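Local coordinates for Lmo0131 protein (Listeria monocytogenes, PDB 4Q6J) that is of unknown function but carries an EAL domain, the fold of cyclic di-GMP phosphodiesterases, and so may hydrolyse that second messenger, at residues G37-V42 with I174-M179; K140-I145 with S169-I174; M179-L184 with I193-I198; E221-R224 with Y230-G233. All coordinates share one frame; numbering follows the deposited sequence. Where two conformers were deposited one is given.

Interaction 1: G37-V42 with I174-M179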
loop_
_atom_site.group_PDB
_atom_site.type_symbol
_atom_site.label_atom_id
_atom_site.label_comp_id
_atom_site.label_asym_id
_atom_site.label_seq_id
_atom_site.Cartn_x
_atom_site.Cartn_y
_atom_site.Cartn_z
ATOM N N GLY B 37 -9.466 -32.743 1.356
ATOM C CA GLY B 37 -8.867 -32.126 0.186
ATOM C C GLY B 37 -7.510 -31.540 0.495
ATOM O O GLY B 37 -6.975 -31.741 1.572
ATOM N N PHE B 38 -6.950 -30.811 -0.458
ATOM C CA PHE B 38 -5.595 -30.277 -0.316
ATOM C C PHE B 38 -5.544 -28.846 -0.780
ATOM O O PHE B 38 -6.294 -28.444 -1.668
ATOM C CB PHE B 38 -4.594 -31.092 -1.151
ATOM C CG PHE B 38 -4.651 -32.583 -0.881
ATOM C CD1 PHE B 38 -5.526 -33.393 -1.586
ATOM C CD2 PHE B 38 -3.857 -33.163 0.100
ATOM C CE1 PHE B 38 -5.593 -34.760 -1.317
ATOM C CE2 PHE B 38 -3.920 -34.522 0.370
ATOM C CZ PHE B 38 -4.782 -35.309 -0.332
ATOM N N GLU B 39 -4.636 -28.078 -0.189
ATOM C CA GLU B 39 -4.220 -26.819 -0.806
ATOM C C GLU B 39 -2.976 -27.011 -1.709
ATOM O O GLU B 39 -1.932 -27.517 -1.256
ATOM C CB GLU B 39 -3.903 -25.745 0.217
ATOM C CG GLU B 39 -3.371 -24.532 -0.535
ATOM C CD GLU B 39 -2.923 -23.418 0.333
ATOM O OE1 GLU B 39 -3.010 -23.557 1.565
ATOM O OE2 GLU B 39 -2.494 -22.392 -0.218
ATOM N N GLY B 40 -3.079 -26.589 -2.968
ATOM C CA GLY B 40 -1.956 -26.691 -3.870
ATOM C C GLY B 40 -1.057 -25.506 -3.608
ATOM O O GLY B 40 -1.514 -24.373 -3.528
ATOM N N LEU B 41 0.231 -25.767 -3.472
ATOM C CA LEU B 41 1.170 -24.717 -3.148
ATOM C C LEU B 41 2.341 -24.836 -4.086
ATOM O O LEU B 41 3.064 -25.800 -3.988
ATOM C CB LEU B 41 1.636 -24.912 -1.719
ATOM C CG LEU B 41 0.581 -24.534 -0.694
ATOM C CD1 LEU B 41 0.883 -25.096 0.699
ATOM C CD2 LEU B 41 0.465 -23.016 -0.669
ATOM N N VAL B 42 2.518 -23.872 -4.992
ATOM C CA VAL B 42 3.598 -23.947 -5.976
ATOM C C VAL B 42 4.984 -23.863 -5.325
ATOM O O VAL B 42 5.178 -23.177 -4.323
ATOM C CB VAL B 42 3.465 -22.879 -7.091
ATOM C CG1 VAL B 42 4.051 -21.545 -6.644
ATOM C CG2 VAL B 42 4.109 -23.359 -8.374
ATOM N N ILE B 174 -15.721 -20.453 0.754
ATOM C CA ILE B 174 -14.868 -20.812 1.883
ATOM C C ILE B 174 -13.991 -19.627 2.299
ATOM O O ILE B 174 -13.341 -18.985 1.477
ATOM C CB ILE B 174 -13.972 -22.034 1.553
ATOM C CG1 ILE B 174 -14.809 -23.298 1.355
ATOM C CG2 ILE B 174 -12.919 -22.256 2.617
ATOM C CD1 ILE B 174 -14.500 -23.979 0.060
ATOM N N VAL B 175 -14.022 -19.331 3.589
ATOM C CA VAL B 175 -13.155 -18.326 4.177
ATOM C C VAL B 175 -11.990 -19.015 4.857
ATOM O O VAL B 175 -12.193 -19.883 5.700
ATOM C CB VAL B 175 -13.912 -17.490 5.218
ATOM C CG1 VAL B 175 -12.941 -16.755 6.143
ATOM C CG2 VAL B 175 -14.889 -16.537 4.517
ATOM N N LYS B 176 -10.780 -18.626 4.479
ATOM C CA LYS B 176 -9.573 -19.153 5.076
ATOM C C LYS B 176 -8.937 -18.082 5.957
ATOM O O LYS B 176 -8.917 -16.889 5.619
ATOM C CB LYS B 176 -8.618 -19.649 3.987
ATOM C CG LYS B 176 -9.348 -20.540 2.998
ATOM C CD LYS B 176 -8.436 -21.418 2.171
ATOM C CE LYS B 176 -7.735 -22.481 3.006
ATOM N NZ LYS B 176 -6.485 -22.917 2.335
ATOM N N THR B 177 -8.447 -18.509 7.109
ATOM C CA THR B 177 -7.801 -17.604 8.046
ATOM C C THR B 177 -6.361 -18.005 8.231
ATOM O O THR B 177 -6.027 -19.176 8.160
ATOM C CB THR B 177 -8.511 -17.653 9.380
ATOM O OG1 THR B 177 -8.487 -19.000 9.866
ATOM C CG2 THR B 177 -9.954 -17.195 9.205
ATOM N N ASP B 178 -5.487 -17.041 8.450
ATOM C CA ASP B 178 -4.091 -17.404 8.516
ATOM C C ASP B 178 -3.668 -17.640 9.956
ATOM O O ASP B 178 -4.480 -17.548 10.884
ATOM C CB ASP B 178 -3.195 -16.430 7.733
ATOM C CG ASP B 178 -3.030 -15.107 8.403
ATOM O OD1 ASP B 178 -2.136 -14.992 9.262
ATOM O OD2 ASP B 178 -3.763 -14.173 8.034
HETATM N N MSE B 179 -2.409 -17.973 10.162
HETATM C CA MSE B 179 -1.952 -18.534 11.405
HETATM C C MSE B 179 -2.152 -17.609 12.589
HETATM O O MSE B 179 -2.455 -18.094 13.667
HETATM C CB MSE B 179 -0.517 -19.017 11.250
HETATM C CG MSE B 179 0.523 -18.015 11.693
HETATM SE SE MSE B 179 1.000 -18.392 13.561
HETATM C CE MSE B 179 2.874 -18.650 13.020
#
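K176 and E39 meet inside the barrel through a single pair of charged ends, while their CA atoms stay 11.0 Å apart. From CB the lysine sets off with CG anti to the carbonyl carbon (chi1 -49°), and the side chain touches V210 of the adjacent strand 208-211 and E123 of strand 122-127. The chain then bends at chi3 (67°) and brings NZ up to the glutamate. NZ lies 3.6 Å from E39 OE1, a long salt bridge, and 4.1 Å from E39 CD. The glutamate comes to meet it as an extended chain. Both ends have stronger partners outside the two strands: K176 NZ has a salt bridge to E212 and a hydrogen bond to Q232, and E39 OE1 accepts a hydrogen bond from the amide nitrogen of Q232. E39-G40-L41 probably occupies the position of the family's Glu-Ala-Leu signature, here with glycine in the middle. A bound 1,2-ethanediol about 5 Å from the K176 side chain, probably from the crystallisation liquor, is consistent with a pocket here. Strand 35-45, bonded to strands 20-29 and 89-95, thus faces strand 174-177, set between 151-154 and 208-211, across the barrel interior.

Interaction 2: K140-I145 with S169-I174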
loop_
_atom_site.group_PDB
_atom_site.type_symbol
_atom_site.label_atom_id
_atom_site.label_comp_id
_atom_site.label_asym_id
_atom_site.label_seq_id
_atom_site.Cartn_x
_atom_site.Cartn_y
_atom_site.Cartn_z
ATOM N N LYS B 140 -18.369 -11.430 -11.691
ATOM C CA LYS B 140 -18.758 -12.106 -12.939
ATOM C C LYS B 140 -17.834 -13.227 -13.440
ATOM O O LYS B 140 -18.301 -14.268 -13.853
ATOM C CB LYS B 140 -18.940 -11.068 -14.047
ATOM C CG LYS B 140 -19.505 -11.637 -15.341
ATOM C CD LYS B 140 -20.365 -10.612 -16.066
ATOM C CE LYS B 140 -21.329 -11.288 -17.048
ATOM N NZ LYS B 140 -22.460 -12.042 -16.396
ATOM N N ASN B 141 -16.533 -12.982 -13.408
ATOM C CA ASN B 141 -15.512 -13.976 -13.727
ATOM C C ASN B 141 -15.679 -15.252 -12.908
ATOM O O ASN B 141 -15.688 -16.348 -13.450
ATOM C CB ASN B 141 -14.108 -13.389 -13.512
ATOM C CG ASN B 141 -13.710 -12.466 -14.613
ATOM O OD1 ASN B 141 -14.335 -12.458 -15.648
ATOM N ND2 ASN B 141 -12.673 -11.685 -14.407
ATOM N N LEU B 142 -15.828 -15.064 -11.600
ATOM C CA LEU B 142 -16.026 -16.145 -10.666
ATOM C C LEU B 142 -17.333 -16.847 -10.950
ATOM O O LEU B 142 -17.360 -18.062 -11.038
ATOM C CB LEU B 142 -15.994 -15.613 -9.240
ATOM C CG LEU B 142 -14.600 -15.126 -8.862
ATOM C CD1 LEU B 142 -14.620 -14.343 -7.589
ATOM C CD2 LEU B 142 -13.675 -16.309 -8.760
ATOM N N ARG B 143 -18.408 -16.093 -11.091
ATOM C CA ARG B 143 -19.729 -16.691 -11.269
ATOM C C ARG B 143 -19.744 -17.647 -12.451
ATOM O O ARG B 143 -20.399 -18.683 -12.383
ATOM C CB ARG B 143 -20.841 -15.640 -11.433
ATOM C CG ARG B 143 -21.161 -14.743 -10.209
ATOM C CD ARG B 143 -22.562 -14.101 -10.362
ATOM N NE ARG B 143 -22.765 -12.795 -9.714
ATOM C CZ ARG B 143 -23.135 -12.605 -8.445
ATOM N NH1 ARG B 143 -23.310 -11.374 -7.986
ATOM N NH2 ARG B 143 -23.311 -13.635 -7.628
ATOM N N LYS B 144 -18.997 -17.325 -13.508
ATOM C CA LYS B 144 -18.936 -18.176 -14.700
ATOM C C LYS B 144 -18.226 -19.471 -14.453
ATOM O O LYS B 144 -18.588 -20.502 -15.017
ATOM C CB LYS B 144 -18.222 -17.488 -15.839
ATOM C CG LYS B 144 -19.075 -16.468 -16.512
ATOM C CD LYS B 144 -18.251 -15.603 -17.427
ATOM C CE LYS B 144 -19.071 -14.415 -17.896
ATOM N NZ LYS B 144 -18.389 -13.689 -18.975
ATOM N N ILE B 145 -17.189 -19.430 -13.634
ATOM C CA ILE B 145 -16.488 -20.658 -13.325
ATOM C C ILE B 145 -17.306 -21.447 -12.296
ATOM O O ILE B 145 -17.371 -22.670 -12.354
ATOM C CB ILE B 145 -15.038 -20.408 -12.872
ATOM C CG1 ILE B 145 -14.233 -19.802 -14.023
ATOM C CG2 ILE B 145 -14.367 -21.697 -12.467
ATOM C CD1 ILE B 145 -12.763 -19.790 -13.793
ATOM N N SER B 169 -19.094 -8.805 -1.733
ATOM C CA SER B 169 -19.333 -8.636 -3.154
ATOM C C SER B 169 -18.749 -9.691 -4.114
ATOM O O SER B 169 -18.853 -9.540 -5.335
ATOM C CB SER B 169 -18.916 -7.233 -3.569
ATOM O OG SER B 169 -19.478 -6.281 -2.683
ATOM N N LEU B 170 -18.148 -10.747 -3.575
ATOM C CA LEU B 170 -17.724 -11.882 -4.392
ATOM C C LEU B 170 -18.495 -13.147 -3.985
ATOM O O LEU B 170 -19.049 -13.201 -2.888
ATOM C CB LEU B 170 -16.217 -12.089 -4.262
ATOM C CG LEU B 170 -15.385 -10.952 -4.838
ATOM C CD1 LEU B 170 -13.948 -11.297 -4.658
ATOM C CD2 LEU B 170 -15.733 -10.787 -6.282
ATOM N N PRO B 171 -18.553 -14.159 -4.866
ATOM C CA PRO B 171 -19.359 -15.341 -4.541
ATOM C C PRO B 171 -18.557 -16.418 -3.775
ATOM O O PRO B 171 -18.382 -17.535 -4.207
ATOM C CB PRO B 171 -19.814 -15.821 -5.917
ATOM C CG PRO B 171 -18.674 -15.533 -6.764
ATOM C CD PRO B 171 -18.096 -14.198 -6.262
ATOM N N ILE B 172 -18.108 -16.041 -2.588
ATOM C CA ILE B 172 -17.222 -16.850 -1.773
ATOM C C ILE B 172 -17.934 -18.046 -1.115
ATOM O O ILE B 172 -19.018 -17.901 -0.554
ATOM C CB ILE B 172 -16.566 -15.972 -0.676
ATOM C CG1 ILE B 172 -15.944 -14.710 -1.273
ATOM C CG2 ILE B 172 -15.538 -16.751 0.077
ATOM C CD1 ILE B 172 -15.004 -14.994 -2.380
ATOM N N ASP B 173 -17.316 -19.229 -1.213
ATOM C CA ASP B 173 -17.784 -20.456 -0.557
ATOM C C ASP B 173 -17.015 -20.738 0.745
ATOM O O ASP B 173 -17.574 -21.244 1.708
ATOM C CB ASP B 173 -17.584 -21.683 -1.459
ATOM C CG ASP B 173 -18.360 -21.610 -2.751
ATOM O OD1 ASP B 173 -19.602 -21.523 -2.689
ATOM O OD2 ASP B 173 -17.736 -21.659 -3.821
ATOM N N ILE B 174 -15.721 -20.453 0.754
ATOM C CA ILE B 174 -14.868 -20.812 1.883
ATOM C C ILE B 174 -13.991 -19.627 2.299
ATOM O O ILE B 174 -13.341 -18.985 1.477
ATOM C CB ILE B 174 -13.972 -22.034 1.553
ATOM C CG1 ILE B 174 -14.809 -23.298 1.355
ATOM C CG2 ILE B 174 -12.919 -22.256 2.617
ATOM C CD1 ILE B 174 -14.500 -23.979 0.060
#
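The apolar part of this contact joins L142 to P171 and L170. The CB of L142 sits 3.6 Å from CG of P171, so the proline ring meets the base of the leucine, and the branch CD1 touches it as well, 3.7 Å from CD of P171. The same CD1 is also 3.9 Å from CD2 of L170. One leucine therefore bridges two consecutive residues of the loop. Its side chain also reaches I126 and V152 of the sheet and M105 of helix 102-115.

Of the charged residues, R143 contributes its aliphatic part: CG lies 4.3 Å from CG of P171, a loose contact on the solvent side. Its guanidinium, oblique to P171 CB, is held by a salt bridge from NH1 to D139 of the same helix.

Backbone geometry presents the proline. P171 is the centre of an inverse gamma turn, with a weak bond between I172 N and L170 O of 3.0 Å, and its own carbonyl oxygen receives K146 NZ.

The arrangement is that of the outer layer of a TIM barrel: helix 136-146 links parallel strands 122-127 and 151-154, and it packs on the loop that leads from the next helix, 163-169, into strand 174-177.

Interaction 3: M179-L184 with I193-I198. With EDO (1,2-ethanediol), chain I.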
loop_
_atom_site.group_PDB
_atom_site.type_symbol
_atom_site.label_atom_id
_atom_site.label_comp_id
_atom_site.label_asym_id
_atom_site.label_seq_id
_atom_site.Cartn_x
_atom_site.Cartn_y
_atom_site.Cartn_z
HETATM N N MSE B 179 -2.409 -17.973 10.162
HETATM C CA MSE B 179 -1.952 -18.534 11.405
HETATM C C MSE B 179 -2.152 -17.609 12.589
HETATM O O MSE B 179 -2.455 -18.094 13.667
HETATM C CB MSE B 179 -0.517 -19.017 11.250
HETATM C CG MSE B 179 0.523 -18.015 11.693
HETATM SE SE MSE B 179 1.000 -18.392 13.561
HETATM C CE MSE B 179 2.874 -18.650 13.020
ATOM N N SER B 180 -1.953 -16.314 12.416
ATOM C CA SER B 180 -2.093 -15.368 13.517
ATOM C C SER B 180 -3.511 -15.370 14.107
ATOM O O SER B 180 -3.720 -15.157 15.301
ATOM C CB SER B 180 -1.788 -13.968 13.022
ATOM O OG SER B 180 -2.809 -13.555 12.142
ATOM N N PHE B 181 -4.481 -15.588 13.244
ATOM C CA PHE B 181 -5.865 -15.551 13.655
ATOM C C PHE B 181 -6.187 -16.547 14.792
ATOM O O PHE B 181 -7.093 -16.304 15.599
ATOM C CB PHE B 181 -6.738 -15.837 12.439
ATOM C CG PHE B 181 -8.131 -15.311 12.557
ATOM C CD1 PHE B 181 -8.370 -13.952 12.557
ATOM C CD2 PHE B 181 -9.193 -16.165 12.656
ATOM C CE1 PHE B 181 -9.649 -13.459 12.657
ATOM C CE2 PHE B 181 -10.490 -15.667 12.757
ATOM C CZ PHE B 181 -10.702 -14.312 12.761
ATOM N N ILE B 182 -5.462 -17.660 14.847
ATOM C CA ILE B 182 -5.744 -18.692 15.831
ATOM C C ILE B 182 -4.612 -18.877 16.855
ATOM O O ILE B 182 -4.571 -19.874 17.586
ATOM C CB ILE B 182 -6.097 -20.042 15.144
ATOM C CG1 ILE B 182 -4.886 -20.648 14.415
ATOM C CG2 ILE B 182 -7.239 -19.826 14.189
ATOM C CD1 ILE B 182 -5.064 -22.075 14.003
ATOM N N ALA B 183 -3.702 -17.907 16.918
ATOM C CA ALA B 183 -2.625 -17.974 17.876
ATOM C C ALA B 183 -2.985 -17.210 19.152
ATOM O O ALA B 183 -3.826 -16.296 19.109
ATOM C CB ALA B 183 -1.342 -17.419 17.259
ATOM N N LEU B 184 -2.352 -17.594 20.271
ATOM C CA LEU B 184 -2.519 -16.914 21.571
ATOM C C LEU B 184 -3.886 -17.081 22.254
ATOM O O LEU B 184 -4.239 -16.297 23.142
ATOM C CB LEU B 184 -2.205 -15.415 21.457
ATOM C CG LEU B 184 -0.890 -14.971 20.800
ATOM C CD1 LEU B 184 -0.851 -13.459 20.656
ATOM C CD2 LEU B 184 0.339 -15.446 21.547
ATOM N N ILE B 193 -13.820 -14.465 20.972
ATOM C CA ILE B 193 -15.088 -13.897 20.576
ATOM C C ILE B 193 -15.086 -13.546 19.078
ATOM O O ILE B 193 -16.077 -13.772 18.374
ATOM C CB ILE B 193 -15.442 -12.697 21.455
ATOM C CG1 ILE B 193 -15.703 -13.179 22.875
ATOM C CG2 ILE B 193 -16.682 -12.024 20.954
ATOM C CD1 ILE B 193 -15.608 -12.112 23.880
ATOM N N ILE B 194 -13.968 -13.029 18.587
ATOM C CA ILE B 194 -13.900 -12.623 17.197
ATOM C C ILE B 194 -14.026 -13.818 16.273
ATOM O O ILE B 194 -14.782 -13.793 15.292
ATOM C CB ILE B 194 -12.616 -11.863 16.899
ATOM C CG1 ILE B 194 -12.645 -10.492 17.565
ATOM C CG2 ILE B 194 -12.412 -11.728 15.386
ATOM C CD1 ILE B 194 -11.299 -9.845 17.690
ATOM N N ILE B 195 -13.282 -14.873 16.588
ATOM C CA ILE B 195 -13.328 -16.073 15.785
ATOM C C ILE B 195 -14.746 -16.587 15.722
ATOM O O ILE B 195 -15.232 -16.914 14.658
ATOM C CB ILE B 195 -12.431 -17.187 16.348
ATOM C CG1 ILE B 195 -10.955 -16.785 16.249
ATOM C CG2 ILE B 195 -12.677 -18.478 15.579
ATOM C CD1 ILE B 195 -10.033 -17.615 17.149
ATOM N N ARG B 196 -15.404 -16.657 16.866
ATOM C CA ARG B 196 -16.729 -17.231 16.886
ATOM C C ARG B 196 -17.671 -16.382 16.025
ATOM O O ARG B 196 -18.444 -16.918 15.241
ATOM C CB ARG B 196 -17.235 -17.368 18.313
ATOM C CG ARG B 196 -18.563 -18.078 18.392
ATOM C CD ARG B 196 -19.053 -18.292 19.810
ATOM N NE ARG B 196 -18.291 -19.283 20.574
ATOM C CZ ARG B 196 -18.583 -20.579 20.631
ATOM N NH1 ARG B 196 -17.845 -21.382 21.367
ATOM N NH2 ARG B 196 -19.600 -21.073 19.948
ATOM N N ALA B 197 -17.575 -15.061 16.151
ATOM C CA ALA B 197 -18.369 -14.136 15.327
ATOM C C ALA B 197 -18.134 -14.371 13.828
ATOM O O ALA B 197 -19.062 -14.383 13.037
ATOM C CB ALA B 197 -18.033 -12.730 15.685
ATOM N N ILE B 198 -16.886 -14.578 13.442
ATOM C CA ILE B 198 -16.564 -14.760 12.035
ATOM C C ILE B 198 -17.024 -16.119 11.499
ATOM O O ILE B 198 -17.556 -16.211 10.402
ATOM C CB ILE B 198 -15.058 -14.495 11.768
ATOM C CG1 ILE B 198 -14.732 -13.021 12.050
ATOM C CG2 ILE B 198 -14.672 -14.875 10.365
ATOM C CD1 ILE B 198 -15.706 -12.029 11.379
HETATM C C1 EDO I . -0.987 -21.899 20.144
HETATM O O1 EDO I . -1.498 -22.079 21.462
HETATM C C2 EDO I . 0.173 -20.936 20.198
HETATM O O2 EDO I . -0.317 -19.622 20.016
#
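The ring of F181 has three isoleucines of one helix gathered round its outer end. I198 lies at the edge, near the ring plane, with its CG1 4.3 Å from F181 CZ. I194 and I195 approach obliquely, both from the same side of that plane: CG2 of I194 is 4.1 Å from CZ, while CG1 of I195 is 3.7 Å from CE2. Since I194 and I198 are one helical turn apart, CZ is held between successive turns. The ring is carried to the helix by chi1 of -157°, which sets CG anti to the backbone N.

I195 also meets the backbone of the same phenylalanine. The side chains of F181 and I195 lie alongside, pointing opposite ways, and CD1 of the isoleucine ends 3.6 Å from F181 O. That carbonyl oxygen is satisfied by a hydrogen bond from Q191, one turn earlier in the helix.

The turn bearing the ring is a short 3-10 segment, 179-181, followed by a bond from A183 N to S180 O of 3.2 Å. Beyond it, L184 N donates a nearly straight hydrogen bond to O2 of a 1,2-ethanediol (2.9 Å, 169°), a molecule probably from the crystallisation liquor.

R168 of the third subunit binds the carbonyl oxygens of S180 and A183, and L201 of that subunit packs on I194 and A197. Within the chain, the contact folds the loop that leaves strand 174-177 against helix 189-204, the helix leading on to strand 208-211.

Interaction 4: E221-R224 with Y230-G233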
loop_
_atom_site.group_PDB
_atom_site.type_symbol
_atom_site.label_atom_id
_atom_site.label_comp_id
_atom_site.label_asym_id
_atom_site.label_seq_id
_atom_site.Cartn_x
_atom_site.Cartn_y
_atom_site.Cartn_z
ATOM N N GLU B 221 -9.096 -28.304 19.939
ATOM C CA GLU B 221 -10.198 -28.337 20.879
ATOM C C GLU B 221 -11.043 -27.050 20.765
ATOM O O GLU B 221 -12.265 -27.125 20.650
ATOM C CB GLU B 221 -9.668 -28.532 22.294
ATOM C CG GLU B 221 -9.086 -29.901 22.512
ATOM C CD GLU B 221 -8.334 -30.014 23.835
ATOM O OE1 GLU B 221 -8.146 -28.985 24.517
ATOM O OE2 GLU B 221 -7.932 -31.132 24.201
ATOM N N LYS B 222 -10.384 -25.883 20.776
ATOM C CA LYS B 222 -11.076 -24.594 20.747
ATOM C C LYS B 222 -11.810 -24.372 19.448
ATOM O O LYS B 222 -12.946 -23.950 19.433
ATOM C CB LYS B 222 -10.092 -23.455 20.947
ATOM C CG LYS B 222 -9.436 -23.489 22.312
ATOM C CD LYS B 222 -8.607 -22.262 22.569
ATOM C CE LYS B 222 -7.925 -22.344 23.936
ATOM N NZ LYS B 222 -6.762 -23.271 23.913
ATOM N N LEU B 223 -11.136 -24.656 18.352
ATOM C CA LEU B 223 -11.696 -24.381 17.039
ATOM C C LEU B 223 -12.853 -25.317 16.751
ATOM O O LEU B 223 -13.834 -24.887 16.166
ATOM C CB LEU B 223 -10.608 -24.434 15.957
ATOM C CG LEU B 223 -9.472 -23.447 16.229
ATOM C CD1 LEU B 223 -8.247 -23.769 15.363
ATOM C CD2 LEU B 223 -9.955 -21.973 16.091
ATOM N N ARG B 224 -12.737 -26.588 17.135
ATOM C CA ARG B 224 -13.856 -27.509 16.979
ATOM C C ARG B 224 -15.076 -26.977 17.722
ATOM O O ARG B 224 -16.198 -27.018 17.212
ATOM C CB ARG B 224 -13.522 -28.889 17.525
ATOM C CG ARG B 224 -12.669 -29.741 16.628
ATOM C CD ARG B 224 -12.671 -31.199 17.084
ATOM N NE ARG B 224 -12.347 -31.355 18.496
ATOM C CZ ARG B 224 -11.540 -32.295 18.962
ATOM N NH1 ARG B 224 -11.285 -32.373 20.260
ATOM N NH2 ARG B 224 -10.983 -33.151 18.117
ATOM N N TYR B 230 -12.957 -26.857 8.925
ATOM C CA TYR B 230 -11.786 -27.545 8.373
ATOM C C TYR B 230 -10.525 -27.000 8.968
ATOM O O TYR B 230 -10.454 -25.821 9.286
ATOM C CB TYR B 230 -11.674 -27.366 6.863
ATOM C CG TYR B 230 -12.927 -27.747 6.110
ATOM C CD1 TYR B 230 -13.312 -29.071 5.990
ATOM C CD2 TYR B 230 -13.716 -26.783 5.504
ATOM C CE1 TYR B 230 -14.457 -29.424 5.308
ATOM C CE2 TYR B 230 -14.859 -27.124 4.804
ATOM C CZ TYR B 230 -15.224 -28.446 4.710
ATOM O OH TYR B 230 -16.348 -28.780 4.017
ATOM N N PHE B 231 -9.522 -27.863 9.079
ATOM C CA PHE B 231 -8.223 -27.493 9.629
ATOM C C PHE B 231 -7.099 -27.711 8.616
ATOM O O PHE B 231 -7.146 -28.628 7.801
ATOM C CB PHE B 231 -7.889 -28.352 10.857
ATOM C CG PHE B 231 -8.879 -28.244 12.001
ATOM C CD1 PHE B 231 -9.424 -27.017 12.365
ATOM C CD2 PHE B 231 -9.255 -29.375 12.710
ATOM C CE1 PHE B 231 -10.314 -26.930 13.424
ATOM C CE2 PHE B 231 -10.146 -29.279 13.753
ATOM C CZ PHE B 231 -10.672 -28.064 14.102
ATOM N N GLN B 232 -6.060 -26.900 8.737
ATOM C CA GLN B 232 -4.855 -27.054 7.970
ATOM C C GLN B 232 -3.683 -26.557 8.854
ATOM O O GLN B 232 -3.800 -25.574 9.550
ATOM C CB GLN B 232 -5.004 -26.217 6.697
ATOM C CG GLN B 232 -3.900 -26.271 5.732
ATOM C CD GLN B 232 -4.207 -25.430 4.527
ATOM O OE1 GLN B 232 -5.345 -25.078 4.281
ATOM N NE2 GLN B 232 -3.197 -25.107 3.773
ATOM N N GLY B 233 -2.572 -27.265 8.850
ATOM C CA GLY B 233 -1.419 -26.777 9.565
ATOM C C GLY B 233 -0.489 -27.901 9.912
ATOM O O GLY B 233 -0.809 -29.058 9.680
#
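F231 meets L223 and R224 within the beta-alpha-beta unit formed by strand 208-211, helix 217-225 and strand 230-231, the repeating element of a TIM barrel. In the first shell, CB of L223 comes obliquely to the ring, 3.6 Å from F231 CE1. R224 uses the foot of its side chain: CG lies near the ring plane at its edge, 3.6 Å from CZ and 3.9 Å from CE2. The polar end of the arginine does not stack on the ring. Its chain crosses that of F231 at about a right angle.

Further out, V220 of the helix and T211 of the preceding parallel strand also touch the ring, with A30 and F236 from loops. L223 in turn packs on T211 and V228. Backbone bonding of F231 with V28 and of Y230 with V209 and T211 fixes the strand between 20-29 and 208-211, so that the CA–CB bond of F231 is directed at the helix. The ring, set by chi1 of -60°, ends with CZ 4.0 Å from R224 N, which lies in the ring plane at its edge.

In the fold
From the N terminus, the chain opens the widest loop at strand 35-45; interaction 1 closes it across the barrel at strand 174-177. Interaction 2 closes a smaller loop within that span, joining helix 136-146 to the entrance of strand 174-177, and the two share I174. Nothing crosses. M179, the last residue of interaction 1, opens interaction 3, which closes on helix 189-204; interaction 4 follows in series and ties helix 217-225 to strand 230-231. Side chains also link them: E39 OE1 lies 2.7 Å from Q232 NE2, joining interactions 1 and 4, and I182 CD1 packs 3.9 Å from L223 CD1 between interactions 3 and 4.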